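Local coordinates for beta-lactamase Rm3 (Uncultured bacterium, PDB 5IQK), which hydrolyses the beta-lactam ring of antibiotics as a zinc-dependent subclass B3 metallo-beta-lactamase, and so probably confers antibiotic resistance, at residues R18-T23 against G169-N174; V176-I181 against E209-L214. All blocks are in the same frame, centred on the assembly; numbering follows the deposited sequence.

Contact 1 (R18-T23 against G169-N174); sequences RLFGNT and GPRCLN
A beta hairpin at the edge of one sheet sets an aromatic ring against a strand of the other here: Phe-20, at the end of strand 17-20, lies over Leu-173 of strand 171-178. The evidence for a CH-pi contact is direct, since Leu-173 CD1 stands 3.4 Å from the centroid of the Phe-20 ring and 8° off the ring normal, which puts the methyl over the middle of one face. Leu-173 CG follows beneath the rim, 3.6 Å from Phe-20 CE1. Phe-20 has its CG anti to the backbone N, a torsion that carries the ring out across the leucine, and the two side chains meet at about a right angle. At the far end of the ring Arg-171 O approaches the edge in plane, 3.9 Å from Phe-20 CZ. The Arg-171 guanidinium is turned 78° from the ring and touches it obliquely, NH1 to Phe-20 CE2, while Leu-173 CD1 also lies above one guanidinium face, displaced toward its rim. In the metallo-beta-lactamase alpha-beta/beta-alpha sandwich this joins the outermost strand 17-20 of one central sheet to strand 171-178, an inner strand of the other, the ring also resting on Ser-166, Asp-168 and Met-175. The hairpin has a type II' turn from Phe-20 to Thr-23, closed by the hydrogen bond from Thr-23 N to Phe-20 O (3.0 Å), with Leu-19 and Phe-20 both opposite Thr-23 in a classic beta bulge. Arg-18 NE clasps the turn through a lone pair of Gly-21 O, 2.8 Å away at an N-H...O angle of 162°. Cys-172 is disulfide-bonded to Cys-167.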
loop_
_atom_site.group_PDB
_atom_site.type_symbol
_atom_site.label_atom_id
_atom_site.label_comp_id
_atom_site.label_asym_id
_atom_site.label_seq_id
_atom_site.Cartn_x
_atom_site.Cartn_y
_atom_site.Cartn_z
ATOM N N ARG A 18 15.878 4.011 5.822
ATOM C CA ARG A 18 15.364 5.277 5.436
ATOM C C ARG A 18 15.280 5.402 3.948
ATOM O O ARG A 18 16.155 5.013 3.234
ATOM C CB ARG A 18 16.258 6.397 5.972
ATOM C CG ARG A 18 15.928 7.756 5.424
ATOM C CD ARG A 18 17.001 8.764 5.805
ATOM N NE ARG A 18 16.509 9.908 6.544
ATOM C CZ ARG A 18 17.295 10.768 7.131
ATOM N NH1 ARG A 18 18.594 10.602 7.043
ATOM N NH2 ARG A 18 16.809 11.802 7.774
ATOM N N LEU A 19 14.192 5.962 3.476
ATOM C CA LEU A 19 14.011 6.179 2.048
ATOM C C LEU A 19 14.475 7.565 1.657
ATOM O O LEU A 19 15.408 7.725 0.868
ATOM C CB LEU A 19 12.550 5.986 1.661
ATOM C CG LEU A 19 12.119 4.533 1.640
ATOM C CD1 LEU A 19 10.602 4.463 1.765
ATOM C CD2 LEU A 19 12.597 3.899 0.343
ATOM N N PHE A 20 13.802 8.564 2.220
ATOM C CA PHE A 20 14.162 9.959 2.034
ATOM C C PHE A 20 13.587 10.781 3.174
ATOM O O PHE A 20 12.403 10.677 3.481
ATOM C CB PHE A 20 13.664 10.487 0.691
ATOM C CG PHE A 20 14.143 11.875 0.384
ATOM C CD1 PHE A 20 13.317 12.971 0.593
ATOM C CD2 PHE A 20 15.426 12.088 -0.087
ATOM C CE1 PHE A 20 13.760 14.253 0.322
ATOM C CE2 PHE A 20 15.881 13.370 -0.356
ATOM C CZ PHE A 20 15.048 14.453 -0.150
ATOM N N GLY A 21 14.435 11.584 3.810
ATOM C CA GLY A 21 14.013 12.453 4.892
ATOM C C GLY A 21 13.331 11.718 6.028
ATOM O O GLY A 21 13.904 10.819 6.637
ATOM N N ASN A 22 12.082 12.075 6.288
ATOM C CA ASN A 22 11.335 11.485 7.387
ATOM C C ASN A 22 10.512 10.267 6.963
ATOM O O ASN A 22 9.635 9.836 7.702
ATOM C CB ASN A 22 10.420 12.532 8.032
ATOM C CG ASN A 22 9.409 13.115 7.049
ATOM O OD1 ASN A 22 9.713 13.310 5.873
ATOM N ND2 ASN A 22 8.197 13.374 7.526
ATOM N N THR A 23 10.794 9.738 5.774
ATOM C CA THR A 23 10.073 8.563 5.259
ATOM C C THR A 23 10.932 7.298 5.351
ATOM O O THR A 23 12.027 7.257 4.794
ATOM C CB THR A 23 9.639 8.769 3.794
ATOM O OG1 THR A 23 8.774 9.912 3.689
ATOM C CG2 THR A 23 8.901 7.516 3.259
ATOM N N GLY A 169 16.097 18.814 4.534
ATOM C CA GLY A 169 16.503 20.195 4.742
ATOM C C GLY A 169 15.803 21.104 3.753
ATOM O O GLY A 169 14.579 21.233 3.809
ATOM N N PRO A 170 16.560 21.742 2.849
ATOM C CA PRO A 170 15.923 22.616 1.855
ATOM C C PRO A 170 15.301 21.868 0.670
ATOM O O PRO A 170 14.409 22.424 0.025
ATOM C CB PRO A 170 17.069 23.511 1.373
ATOM C CG PRO A 170 18.316 22.795 1.739
ATOM C CD PRO A 170 18.018 21.929 2.920
ATOM N N ARG A 171 15.718 20.634 0.398
ATOM C CA ARG A 171 15.174 19.924 -0.762
ATOM C C ARG A 171 13.977 19.053 -0.371
ATOM O O ARG A 171 14.071 18.213 0.526
ATOM C CB ARG A 171 16.275 19.074 -1.404
ATOM C CG ARG A 171 15.846 18.199 -2.568
ATOM C CD ARG A 171 16.959 17.218 -2.914
ATOM N NE ARG A 171 16.648 16.390 -4.076
ATOM C CZ ARG A 171 17.211 15.212 -4.325
ATOM N NH1 ARG A 171 18.117 14.722 -3.489
ATOM N NH2 ARG A 171 16.864 14.518 -5.403
ATOM N N CYS A 172 12.852 19.275 -1.047
ATOM C CA CYS A 172 11.651 18.472 -0.867
ATOM C C CYS A 172 11.431 17.521 -2.031
ATOM O O CYS A 172 11.668 17.880 -3.182
ATOM C CB CYS A 172 10.424 19.366 -0.686
ATOM S SG CYS A 172 10.446 20.293 0.903
ATOM N N LEU A 173 10.984 16.310 -1.739
ATOM C CA LEU A 173 10.643 15.395 -2.811
ATOM C C LEU A 173 9.201 14.940 -2.666
ATOM O O LEU A 173 8.664 14.903 -1.557
ATOM C CB LEU A 173 11.584 14.193 -2.819
ATOM C CG LEU A 173 13.029 14.491 -3.210
ATOM C CD1 LEU A 173 13.831 13.208 -3.234
ATOM C CD2 LEU A 173 13.087 15.200 -4.552
ATOM N N ASN A 174 8.574 14.618 -3.794
ATOM C CA ASN A 174 7.224 14.074 -3.794
ATOM C C ASN A 174 7.241 12.562 -3.605
ATOM O O ASN A 174 7.829 11.834 -4.406
ATOM C CB ASN A 174 6.491 14.448 -5.086
ATOM C CG ASN A 174 6.388 15.943 -5.275
ATOM O OD1 ASN A 174 5.974 16.657 -4.366
ATOM N ND2 ASN A 174 6.782 16.429 -6.448
#

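Contact 2 (V176-I181 against E209-L214); sequences VYADSI and ETLEKL
Apolar side chains pack a strand against the helix of its own beta-alpha-beta unit (strand 171-178, helix 200-212, strand 218-221), Leu-211 and Leu-214 meeting Val-176, Ala-178 and Ile-181. Leu-211, in the last turn of the helix, divides its two methyls between two partners. The Leu-211 and Ile-181 side chains reach toward each other tip to tip, Leu-211 CD1 lying 3.8 Å from Ile-181 CG2 and equally close to Ile-181 CD1, whereas Leu-211 CD2 lies 4.1 Å from Ala-178 CB. In Ile-181, CG1 sits between the backbone N and the carbonyl carbon (chi1 50°), and both the CG2 methyl and the end of the longer branch reach the same leucine methyl. Leu-214 extends the apolar row: its CD1 lies 4.1 Å from Val-176 CG1, the side chains crossing at a slant. A backbone hydrogen bond from Leu-214 N to Leu-211 O, 3.3 Å long, ties the two leucines together. Beyond the strand, Asp-179 OD1 is hydrogen-bonded to ND1 of the zinc ligand His-77, a second-shell link that probably orients the imidazole. Helix 249-269 flanks the contact through Tyr-253, Val-254 and Ala-257, and strands 160-168 and 218-221 adjoin it with Thr-163 and Leu-219.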
loop_
_atom_site.group_PDB
_atom_site.type_symbol
_atom_site.label_atom_id
_atom_site.label_comp_id
_atom_site.label_asym_id
_atom_site.label_seq_id
_atom_site.Cartn_x
_atom_site.Cartn_y
_atom_site.Cartn_z
ATOM N N VAL A 176 5.284 8.876 -3.109
ATOM C CA VAL A 176 4.082 8.194 -3.561
ATOM C C VAL A 176 4.073 6.780 -3.009
ATOM O O VAL A 176 5.041 6.042 -3.183
ATOM C CB VAL A 176 3.996 8.144 -5.104
ATOM C CG1 VAL A 176 2.741 7.359 -5.538
ATOM C CG2 VAL A 176 3.964 9.562 -5.699
ATOM N N TYR A 177 2.978 6.410 -2.345
ATOM C CA TYR A 177 2.717 5.027 -1.987
ATOM C C TYR A 177 1.611 4.563 -2.918
ATOM O O TYR A 177 0.469 4.992 -2.766
ATOM C CB TYR A 177 2.293 4.888 -0.517
ATOM C CG TYR A 177 2.209 3.453 -0.023
ATOM C CD1 TYR A 177 3.273 2.870 0.656
ATOM C CD2 TYR A 177 1.074 2.675 -0.247
ATOM C CE1 TYR A 177 3.209 1.564 1.113
ATOM C CE2 TYR A 177 1.002 1.358 0.195
ATOM C CZ TYR A 177 2.070 0.815 0.879
ATOM O OH TYR A 177 2.000 -0.480 1.327
ATOM N N ALA A 178 1.960 3.736 -3.900
ATOM C CA ALA A 178 0.993 3.324 -4.917
ATOM C C ALA A 178 0.370 1.995 -4.558
ATOM O O ALA A 178 1.062 1.022 -4.256
ATOM C CB ALA A 178 1.648 3.242 -6.283
ATOM N N ASP A 179 -0.952 1.961 -4.585
ATOM C CA ASP A 179 -1.645 0.717 -4.349
ATOM C C ASP A 179 -1.396 -0.257 -5.496
ATOM O O ASP A 179 -1.011 0.140 -6.601
ATOM C CB ASP A 179 -3.149 0.952 -4.183
ATOM C CG ASP A 179 -3.854 -0.264 -3.609
ATOM O OD1 ASP A 179 -3.155 -1.125 -3.002
ATOM O OD2 ASP A 179 -5.078 -0.369 -3.774
ATOM N N SER A 180 -1.622 -1.532 -5.223
ATOM C CA SER A 180 -1.681 -2.546 -6.281
ATOM C C SER A 180 -2.677 -2.138 -7.345
ATOM O O SER A 180 -3.781 -1.720 -7.014
ATOM C CB SER A 180 -2.099 -3.900 -5.704
ATOM O OG SER A 180 -1.193 -4.326 -4.707
ATOM N N ILE A 181 -2.285 -2.263 -8.612
ATOM C CA ILE A 181 -3.185 -2.045 -9.743
ATOM C C ILE A 181 -3.063 -3.199 -10.737
ATOM O O ILE A 181 -3.348 -3.044 -11.930
ATOM C CB ILE A 181 -2.892 -0.710 -10.454
ATOM C CG1 ILE A 181 -1.402 -0.587 -10.756
ATOM C CG2 ILE A 181 -3.350 0.457 -9.590
ATOM C CD1 ILE A 181 -1.053 0.600 -11.623
ATOM N N GLU A 209 -4.668 6.431 -15.327
ATOM C CA GLU A 209 -4.600 7.849 -15.628
ATOM C C GLU A 209 -4.160 8.654 -14.408
ATOM O O GLU A 209 -3.350 9.567 -14.515
ATOM C CB GLU A 209 -5.971 8.344 -16.082
ATOM C CG GLU A 209 -6.457 7.783 -17.403
ATOM C CD GLU A 209 -7.948 7.976 -17.588
ATOM O OE1 GLU A 209 -8.561 8.648 -16.736
ATOM O OE2 GLU A 209 -8.493 7.497 -18.604
ATOM N N THR A 210 -4.724 8.308 -13.254
ATOM C CA THR A 210 -4.450 9.016 -12.008
ATOM C C THR A 210 -2.994 8.875 -11.596
ATOM O O THR A 210 -2.308 9.863 -11.319
ATOM C CB THR A 210 -5.335 8.491 -10.865
ATOM O OG1 THR A 210 -6.700 8.841 -11.118
ATOM C CG2 THR A 210 -4.906 9.092 -9.529
ATOM N N LEU A 211 -2.525 7.638 -11.570
ATOM C CA LEU A 211 -1.188 7.372 -11.074
ATOM C C LEU A 211 -0.116 7.909 -12.011
ATOM O O LEU A 211 0.905 8.431 -11.544
ATOM C CB LEU A 211 -0.993 5.871 -10.834
ATOM C CG LEU A 211 -1.603 5.314 -9.540
ATOM C CD1 LEU A 211 -1.614 3.795 -9.552
ATOM C CD2 LEU A 211 -0.813 5.825 -8.327
ATOM N N GLU A 212 -0.348 7.837 -13.319
ATOM C CA GLU A 212 0.717 8.184 -14.254
ATOM C C GLU A 212 0.999 9.685 -14.314
ATOM O O GLU A 212 2.059 10.094 -14.787
ATOM C CB GLU A 212 0.400 7.679 -15.665
ATOM C CG GLU A 212 -0.663 8.485 -16.393
ATOM C CD GLU A 212 -1.071 7.845 -17.709
ATOM O OE1 GLU A 212 -0.426 6.851 -18.106
ATOM O OE2 GLU A 212 -2.034 8.332 -18.343
ATOM N N LYS A 213 0.090 10.510 -13.804
ATOM C CA LYS A 213 0.360 11.938 -13.833
ATOM C C LYS A 213 0.559 12.551 -12.447
ATOM O O LYS A 213 0.654 13.771 -12.320
ATOM C CB LYS A 213 -0.745 12.689 -14.581
ATOM C CG LYS A 213 -2.144 12.541 -14.033
ATOM C CD LYS A 213 -3.152 13.187 -14.982
ATOM C CE LYS A 213 -4.584 13.023 -14.486
ATOM N NZ LYS A 213 -4.787 13.587 -13.121
ATOM N N LEU A 214 0.671 11.713 -11.421
ATOM C CA LEU A 214 1.074 12.183 -10.096
ATOM C C LEU A 214 2.510 12.681 -10.088
ATOM O O LEU A 214 3.385 12.037 -10.661
ATOM C CB LEU A 214 0.953 11.068 -9.054
ATOM C CG LEU A 214 -0.376 10.669 -8.434
ATOM C CD1 LEU A 214 -0.100 9.629 -7.373
ATOM C CD2 LEU A 214 -1.038 11.883 -7.812
#

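In the fold
Both contacts use strand 171-178, at successive parts of its length, and their centres lie about 19 Å apart. Contact 1 is the more peripheral, about 19 Å from the centre of the chain, and mixes two buried residues with an exposed arginine; contact 2, at about 11 Å, has four of its five touching residues buried and none exposed. They also differ in what they join: contact 1 spans sheet to sheet between segments 146 residues apart, contact 2 strand to helix within a local crossover. The chemistry differs too: contact 1 involves an aromatic face and a guanidinium group, contact 2 purely aliphatic side chains, where the chain leaving the strand leads toward the zinc site.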